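Local coordinates for protein metallophosphoesterase (Clostridium thermocellum, PDB 4J6O) that probably removes terminal 2',3'-phosphates from broken RNA ends as the manganese-binding, calcineurin-like phosphatase domain of the bacterial Pnkp-Hen1 repair system, at residues P13-G18 against A235-E240; A202-G207 against N218-I223. All coordinates share one frame; numbering follows the deposited sequence.

Interaction 1: residues P13-G18 against A235-E240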
ATOM      1  N   PRO A  13      -9.503  15.511  -5.087  1.00 36.75           N
ATOM      2  CA  PRO A  13      -9.281  14.807  -3.809  1.00 34.78           C
ATOM      3  C   PRO A  13      -8.829  13.352  -3.891  1.00 37.15           C
ATOM      4  O   PRO A  13      -9.125  12.700  -4.892  1.00 35.65           O
ATOM      5  CB  PRO A  13     -10.681  14.778  -3.183  1.00 35.91           C
ATOM      6  CG  PRO A  13     -11.333  16.021  -3.727  1.00 36.27           C
ATOM      7  CD  PRO A  13     -10.844  16.111  -5.155  1.00 37.14           C
ATOM      8  N   PHE A  14      -8.176  12.864  -2.835  1.00 27.93           N
ATOM      9  CA  PHE A  14      -7.690  11.474  -2.830  1.00 25.63           C
ATOM     10  C   PHE A  14      -8.169  10.807  -1.574  1.00 23.01           C
ATOM     11  O   PHE A  14      -8.338  11.453  -0.545  1.00 28.13           O
ATOM     12  CB  PHE A  14      -6.154  11.417  -2.754  1.00 24.45           C
ATOM     13  CG  PHE A  14      -5.468  12.101  -3.880  1.00 23.67           C
ATOM     14  CD1 PHE A  14      -5.541  11.589  -5.152  1.00 23.71           C
ATOM     15  CD2 PHE A  14      -4.729  13.269  -3.656  1.00 27.18           C
ATOM     16  CE1 PHE A  14      -4.880  12.212  -6.196  1.00 32.00           C
ATOM     17  CE2 PHE A  14      -4.041  13.876  -4.678  1.00 28.43           C
ATOM     18  CZ  PHE A  14      -4.135  13.385  -5.961  1.00 28.22           C
ATOM     19  N   ASP A  15      -8.396   9.501  -1.659  1.00 25.28           N
ATOM     20  CA  ASP A  15      -8.621   8.695  -0.468  1.00 21.51           C
ATOM     21  C   ASP A  15      -7.504   7.698  -0.441  1.00 17.78           C
ATOM     22  O   ASP A  15      -7.319   6.934  -1.402  1.00 20.03           O
ATOM     23  CB  ASP A  15      -9.989   8.040  -0.547  1.00 23.60           C
ATOM     24  CG  ASP A  15     -11.094   9.081  -0.542  1.00 25.89           C
ATOM     25  OD1 ASP A  15     -11.089   9.937   0.351  1.00 24.45           O
ATOM     26  OD2 ASP A  15     -11.935   9.039  -1.448  1.00 27.35           O
ATOM     27  N   ILE A  16      -6.699   7.814   0.602  1.00 17.88           N
ATOM     28  CA  ILE A  16      -5.400   7.113   0.667  1.00 18.37           C
ATOM     29  C   ILE A  16      -5.544   5.927   1.608  1.00 16.17           C
ATOM     30  O   ILE A  16      -6.002   6.096   2.740  1.00 17.91           O
ATOM     31  CB  ILE A  16      -4.298   8.062   1.182  1.00 17.00           C
ATOM     32  CG1 ILE A  16      -4.255   9.348   0.341  1.00 24.41           C
ATOM     33  CG2 ILE A  16      -2.926   7.340   1.146  1.00 16.92           C
ATOM     34  CD1 ILE A  16      -3.366  10.404   0.923  1.00 23.10           C
ATOM     35  N   ILE A  17      -5.245   4.711   1.129  1.00 16.70           N
ATOM     36  CA  ILE A  17      -5.667   3.498   1.882  1.00 16.20           C
ATOM     37  C   ILE A  17      -4.395   2.706   2.261  1.00 17.47           C
ATOM     38  O   ILE A  17      -3.505   2.492   1.422  1.00 17.52           O
ATOM     39  CB  ILE A  17      -6.599   2.627   1.034  1.00 16.35           C
ATOM     40  CG1 ILE A  17      -7.941   3.381   0.841  1.00 19.77           C
ATOM     41  CG2 ILE A  17      -6.930   1.311   1.744  1.00 18.87           C
ATOM     42  CD1 ILE A  17      -8.944   2.713  -0.029  1.00 23.29           C
ATOM     43  N   GLY A  18      -4.340   2.251   3.516  1.00 17.49           N
ATOM     44  CA  GLY A  18      -3.178   1.515   4.024  1.00 17.51           C
ATOM     45  C   GLY A  18      -3.200   0.040   3.645  1.00 15.15           C
ATOM     46  O   GLY A  18      -3.922  -0.405   2.766  1.00 19.59           O
ATOM     47  N   ALA A 235      -8.633   4.734   5.645  1.00 18.37           N
ATOM     48  CA  ALA A 235      -8.388   5.669   4.535  1.00 20.89           C
ATOM     49  C   ALA A 235      -8.176   7.044   5.104  1.00 20.58           C
ATOM     50  O   ALA A 235      -8.834   7.420   6.089  1.00 22.29           O
ATOM     51  CB  ALA A 235      -9.603   5.743   3.562  1.00 19.78           C
ATOM     52  N   TYR A 236      -7.295   7.807   4.479  1.00 18.22           N
ATOM     53  CA  TYR A 236      -7.062   9.194   4.829  1.00 20.86           C
ATOM     54  C   TYR A 236      -7.571  10.030   3.671  1.00 20.10           C
ATOM     55  O   TYR A 236      -7.140   9.855   2.510  1.00 20.67           O
ATOM     56  CB  TYR A 236      -5.541   9.412   5.074  1.00 22.33           C
ATOM     57  CG  TYR A 236      -5.142  10.819   5.489  1.00 24.17           C
ATOM     58  CD1 TYR A 236      -4.960  11.828   4.528  1.00 25.29           C
ATOM     59  CD2 TYR A 236      -4.865  11.117   6.804  1.00 31.50           C
ATOM     60  CE1 TYR A 236      -4.570  13.116   4.930  1.00 27.26           C
ATOM     61  CE2 TYR A 236      -4.458  12.381   7.203  1.00 31.07           C
ATOM     62  CZ  TYR A 236      -4.311  13.356   6.264  1.00 29.29           C
ATOM     63  OH  TYR A 236      -3.874  14.582   6.692  1.00 33.97           O
ATOM     64  N   ARG A 237      -8.546  10.920   3.967  1.00 23.09           N
ATOM     65  CA  ARG A 237      -9.148  11.701   2.909  1.00 22.67           C
ATOM     66  C   ARG A 237      -8.366  13.002   2.802  1.00 20.73           C
ATOM     67  O   ARG A 237      -8.102  13.677   3.793  1.00 25.65           O
ATOM     68  CB  ARG A 237     -10.622  11.989   3.252  1.00 22.45           C
ATOM     69  CG  ARG A 237     -11.331  10.740   3.613  1.00 23.29           C
ATOM     70  CD  ARG A 237     -12.840  10.960   3.716  1.00 30.26           C
ATOM     71  NE  ARG A 237     -13.488  11.168   2.435  1.00 29.75           N
ATOM     72  CZ  ARG A 237     -14.240  12.254   2.155  1.00 58.15           C
ATOM     73  NH1 ARG A 237     -14.397  13.254   3.029  1.00 38.28           N
ATOM     74  NH2 ARG A 237     -14.833  12.364   0.982  1.00 34.76           N
ATOM     75  N   TYR A 238      -7.901  13.271   1.599  1.00 23.58           N
ATOM     76  CA  TYR A 238      -7.113  14.452   1.277  1.00 26.62           C
ATOM     77  C   TYR A 238      -7.845  15.294   0.233  1.00 26.34           C
ATOM     78  O   TYR A 238      -8.270  14.760  -0.776  1.00 24.04           O
ATOM     79  CB  TYR A 238      -5.783  13.980   0.683  1.00 22.12           C
ATOM     80  CG  TYR A 238      -4.851  15.120   0.335  1.00 24.61           C
ATOM     81  CD1 TYR A 238      -4.946  15.738  -0.887  1.00 28.69           C
ATOM     82  CD2 TYR A 238      -3.896  15.582   1.246  1.00 26.95           C
ATOM     83  CE1 TYR A 238      -4.103  16.804  -1.209  1.00 26.67           C
ATOM     84  CE2 TYR A 238      -3.035  16.631   0.927  1.00 27.55           C
ATOM     85  CZ  TYR A 238      -3.174  17.250  -0.302  1.00 35.14           C
ATOM     86  OH  TYR A 238      -2.343  18.306  -0.651  1.00 30.04           O
ATOM     87  N   PRO A 239      -7.924  16.632   0.432  1.00 31.06           N
ATOM     88  CA  PRO A 239      -7.249  17.452   1.439  1.00 28.54           C
ATOM     89  C   PRO A 239      -8.021  17.661   2.715  1.00 31.98           C
ATOM     90  O   PRO A 239      -7.531  18.459   3.538  1.00 35.75           O
ATOM     91  CB  PRO A 239      -7.080  18.799   0.728  1.00 35.96           C
ATOM     92  CG  PRO A 239      -8.324  18.865  -0.101  1.00 34.02           C
ATOM     93  CD  PRO A 239      -8.538  17.457  -0.622  1.00 34.11           C
ATOM     94  N   GLU A 240      -9.131  16.948   2.910  1.00 31.31           N
ATOM     95  CA  GLU A 240      -9.902  17.071   4.137  1.00 31.17           C
ATOM     96  C   GLU A 240      -9.153  16.696   5.403  1.00 32.18           C
ATOM     97  O   GLU A 240      -9.518  17.129   6.499  1.00 34.78           O
ATOM     98  CB  GLU A 240     -11.201  16.264   4.024  1.00 34.35           C
ATOM     99  CG  GLU A 240     -12.084  16.698   2.886  1.00 33.05           C
ATOM    100  CD  GLU A 240     -11.774  16.036   1.573  1.00 36.74           C
ATOM    101  OE1 GLU A 240     -10.729  15.338   1.463  1.00 37.69           O
ATOM    102  OE2 GLU A 240     -12.556  16.224   0.615  1.00 34.44           O
TER
HETATM  103  O   HOH W   1     -14.434   9.734   0.101  1.00 27.74           O
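The carboxylate oxygen OD2 of D15 has three partners: it accepts hydrogen bonds from a water and Y36 OH, and forms a salt bridge with R58 NE. The sister oxygen OD1 lies alongside the R237 chain, 3.4 Å from its NE in a long salt bridge, with carboxylate and guanidinium planes 20° apart. R237 bends at chi3 (71°), and its NH2 donates to the same water at 2.8 Å, so direct and water-mediated links run side by side; R237 NH1 forms a salt bridge with E242. The surrounding positive charges probably keep D15 ionised. These side chains rise from a non-hydrogen-bonded antiparallel pair, flanked by hydrogen-bonded pairs F14-Y238 and I16-Y236. Strand 14-17, early in the calcineurin-like fold, pairs with the late strand 232-238; just beyond the C-terminal end of 14-17, D19 and H21, with D65, bind manganese. Y238 N reaches F14 O almost straight (176°), nearly along the C=O axis. On the face bearing F14, I16, Y236 and Y238, the F14 ring and Y238 run side by side, Y238 CD1 standing 3.7 Å from F14 CD2 at the F14 ring edge. I16 CD1 reaches Y236 CD1 (4.2 Å) and Y238 CB (4.3 Å). Y238 OH is hydrogen-bonded to D147.

Interaction 2: residues A202-G207 against N218-I223; sequences ALVVYG and NNTINI
Strands 203-206 and 220-222 run parallel, 8° apart, and four backbone hydrogen bonds alternate along them: V204 N to N219 O, I221 N to V204 O, Y206 N to I221 O and I223 N to Y206 O, the last three nearly along the C=O axis. Y206 makes the largest contribution. Its CG sits in the crowded position between backbone N and carbonyl carbon (chi1 70°), which lays the ring across the neighbouring strand; N222 CB comes over one face in a CH-pi contact, 4.0 Å from the ring centroid, and W194 meets the ring edge-to-face. The ring rests against the backbone of 220-222, with Y206 CD1 3.3 Å from I221 O. At the ring's tip a water, in the ring plane, lies 2.7 Å from Y206 OH and donates to T220 OG1, which also bonds V217 O. The N222 side chain crosses the phenol at about a right angle, its amide plane tilted 35° from the ring; ND2 is hydrogen-bonded to T209 O and OD1 to D224 N. On the opposite face, V205 and I221 point the same way, CG2 to CG2 at 3.9 Å, while I223 CD1 reaches V205 CG1 obliquely at 4.0 Å. At the start N219, centre of an inverse gamma turn, turns its amide across L203, whose CD1 is 3.7 Å from N219 OD1. The pair belongs to the second sheet of the calcineurin-like sandwich: strand 151-154 flanks 203-206, strand 215-216 borders 220-222, and L203, I221 and I223 pack on strand 232-238 of the other sheet.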
ATOM      1  N   ALA A 202       5.907  18.777   2.364  1.00 39.17           N
ATOM      2  CA  ALA A 202       4.799  17.898   1.963  1.00 33.71           C
ATOM      3  C   ALA A 202       4.303  17.084   3.130  1.00 26.82           C
ATOM      4  O   ALA A 202       5.089  16.578   3.937  1.00 33.31           O
ATOM      5  CB  ALA A 202       5.214  16.977   0.897  1.00 29.89           C
ATOM      6  N   LEU A 203       2.993  16.945   3.213  1.00 24.18           N
ATOM      7  CA  LEU A 203       2.420  15.974   4.117  1.00 23.93           C
ATOM      8  C   LEU A 203       2.747  14.580   3.567  1.00 24.28           C
ATOM      9  O   LEU A 203       2.479  14.321   2.392  1.00 23.44           O
ATOM     10  CB  LEU A 203       0.916  16.161   4.098  1.00 26.53           C
ATOM     11  CG  LEU A 203       0.061  15.062   4.733  1.00 27.50           C
ATOM     12  CD1 LEU A 203       0.298  14.997   6.223  1.00 34.00           C
ATOM     13  CD2 LEU A 203      -1.430  15.347   4.449  1.00 26.35           C
ATOM     14  N   VAL A 204       3.308  13.677   4.391  1.00 22.99           N
ATOM     15  CA  VAL A 204       3.619  12.337   3.899  1.00 21.16           C
ATOM     16  C   VAL A 204       2.653  11.375   4.525  1.00 21.18           C
ATOM     17  O   VAL A 204       2.620  11.233   5.743  1.00 19.96           O
ATOM     18  CB  VAL A 204       5.063  11.877   4.290  1.00 24.76           C
ATOM     19  CG1 VAL A 204       5.385  10.531   3.656  1.00 22.84           C
ATOM     20  CG2 VAL A 204       6.078  12.975   3.909  1.00 23.23           C
ATOM     21  N   VAL A 205       1.864  10.706   3.680  1.00 19.78           N
ATOM     22  CA  VAL A 205       0.929   9.673   4.177  1.00 16.71           C
ATOM     23  C   VAL A 205       1.548   8.337   3.753  1.00 17.53           C
ATOM     24  O   VAL A 205       1.866   8.131   2.577  1.00 18.15           O
ATOM     25  CB  VAL A 205      -0.430   9.871   3.552  1.00 17.66           C
ATOM     26  CG1 VAL A 205      -1.426   8.858   4.090  1.00 19.95           C
ATOM     27  CG2 VAL A 205      -0.940  11.308   3.814  1.00 20.27           C
ATOM     28  N   TYR A 206       1.719   7.449   4.722  1.00 16.80           N
ATOM     29  CA  TYR A 206       2.439   6.210   4.489  1.00 15.03           C
ATOM     30  C   TYR A 206       1.871   5.104   5.348  1.00 17.92           C
ATOM     31  O   TYR A 206       0.926   5.354   6.112  1.00 17.72           O
ATOM     32  CB  TYR A 206       3.974   6.433   4.725  1.00 15.69           C
ATOM     33  CG  TYR A 206       4.346   6.666   6.180  1.00 19.96           C
ATOM     34  CD1 TYR A 206       4.097   7.887   6.819  1.00 21.07           C
ATOM     35  CD2 TYR A 206       5.000   5.671   6.876  1.00 20.58           C
ATOM     36  CE1 TYR A 206       4.436   8.066   8.150  1.00 22.99           C
ATOM     37  CE2 TYR A 206       5.351   5.824   8.209  1.00 23.48           C
ATOM     38  CZ  TYR A 206       5.044   7.030   8.836  1.00 23.63           C
ATOM     39  OH  TYR A 206       5.399   7.206  10.139  1.00 27.43           O
ATOM     40  N   GLY A 207       2.400   3.881   5.203  1.00 17.69           N
ATOM     41  CA  GLY A 207       1.831   2.735   5.907  1.00 18.35           C
ATOM     42  C   GLY A 207       2.950   1.746   6.229  1.00 17.69           C
ATOM     43  O   GLY A 207       3.033   0.676   5.586  1.00 18.43           O
ATOM     44  N   ASN A 218       4.808  15.143  13.164  0.53 37.50           N
ATOM     45  CA  ASN A 218       5.178  16.261  12.311  0.53 34.47           C
ATOM     46  C   ASN A 218       4.245  16.191  11.120  0.53 47.57           C
ATOM     47  O   ASN A 218       3.099  15.784  11.261  0.53 30.95           O
ATOM     48  CB  ASN A 218       6.643  16.160  11.889  0.53 30.14           C
ATOM     49  CG  ASN A 218       7.589  16.156  13.085  0.53 29.53           C
ATOM     50  OD1 ASN A 218       7.504  17.013  13.962  0.53 42.05           O
ATOM     51  ND2 ASN A 218       8.477  15.170  13.134  0.53 42.34           N
ATOM     52  N   ASN A 219       4.732  16.529   9.936  0.53 32.66           N
ATOM     53  CA  ASN A 219       3.862  16.535   8.786  0.53 30.94           C
ATOM     54  C   ASN A 219       3.767  15.129   8.198  0.53 25.48           C
ATOM     55  O   ASN A 219       3.952  14.978   6.996  0.53 35.73           O
ATOM     56  CB  ASN A 219       4.421  17.484   7.725  0.53 30.70           C
ATOM     57  CG  ASN A 219       3.341  18.082   6.831  0.53 40.84           C
ATOM     58  OD1 ASN A 219       2.159  18.039   7.143  0.53 43.00           O
ATOM     59  ND2 ASN A 219       3.762  18.667   5.718  0.53 55.09           N
ATOM     60  N   THR A 220       3.510  14.104   9.022  1.00 25.41           N
ATOM     61  CA  THR A 220       3.486  12.738   8.471  1.00 22.95           C
ATOM     62  C   THR A 220       2.419  11.959   9.166  1.00 24.18           C
ATOM     63  O   THR A 220       2.134  12.232  10.319  1.00 27.11           O
ATOM     64  CB  THR A 220       4.847  11.928   8.636  1.00 26.05           C
ATOM     65  OG1 THR A 220       5.024  11.480   9.984  1.00 26.64           O
ATOM     66  CG2 THR A 220       6.065  12.786   8.243  1.00 25.99           C
ATOM     67  N   ILE A 221       1.912  10.916   8.526  1.00 23.46           N
ATOM     68  CA  ILE A 221       0.943  10.058   9.236  1.00 22.75           C
ATOM     69  C   ILE A 221       1.011   8.638   8.707  1.00 20.86           C
ATOM     70  O   ILE A 221       0.950   8.410   7.492  1.00 20.83           O
ATOM     71  CB  ILE A 221      -0.501  10.610   9.108  1.00 23.78           C
ATOM     72  CG1 ILE A 221      -1.500   9.706   9.881  1.00 24.72           C
ATOM     73  CG2 ILE A 221      -0.949  10.835   7.664  1.00 24.72           C
ATOM     74  CD1 ILE A 221      -2.874  10.339  10.033  1.00 31.74           C
ATOM     75  N   ASN A 222       1.131   7.695   9.614  1.00 23.49           N
ATOM     76  CA  ASN A 222       1.186   6.294   9.237  1.00 17.77           C
ATOM     77  C   ASN A 222      -0.239   5.772   9.405  1.00 19.53           C
ATOM     78  O   ASN A 222      -0.805   5.822  10.515  1.00 23.22           O
ATOM     79  CB  ASN A 222       2.124   5.575  10.209  1.00 23.67           C
ATOM     80  CG  ASN A 222       2.211   4.059   9.955  1.00 22.13           C
ATOM     81  OD1 ASN A 222       1.408   3.495   9.227  1.00 22.61           O
ATOM     82  ND2 ASN A 222       3.188   3.398  10.602  1.00 24.46           N
ATOM     83  N   ILE A 223      -0.819   5.313   8.315  1.00 17.78           N
ATOM     84  CA  ILE A 223      -2.212   4.842   8.376  1.00 18.26           C
ATOM     85  C   ILE A 223      -2.381   3.311   8.258  1.00 16.39           C
ATOM     86  O   ILE A 223      -3.476   2.809   7.982  1.00 18.68           O
ATOM     87  CB  ILE A 223      -3.083   5.532   7.289  1.00 16.68           C
ATOM     88  CG1 ILE A 223      -2.623   5.177   5.883  1.00 17.55           C
ATOM     89  CG2 ILE A 223      -3.118   7.062   7.511  1.00 23.18           C
ATOM     90  CD1 ILE A 223      -3.673   5.640   4.800  1.00 18.99           C
TER
HETATM   91  O   HOH W   2       4.146   9.322  11.317  1.00 32.36           O

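How the interactions relate
Interactions 1 and 2 pair strands in different sheets of the sandwich, the first antiparallel and 217 residues apart in sequence, the second parallel and only 11 apart. Both are largely buried, but interaction 1 reaches the surface at P13, R237, P239 and E240. The sheets meet through largely apolar faces: I16 CG2 lies 3.6 Å from V205 CG1, and the Y236 hydroxyl packs on L203, OH to CD2 3.4 Å. Strand 220-222 is followed in the chain by 232-238, so the chain changes sheets between them. Away from this shared core, 13-18/235-240 carries charged groups, D15, R237 and E240, with R58 and E242 beside them, whereas 202-207/218-223 carries neutral ones, a phenol, a hydroxyl and amides.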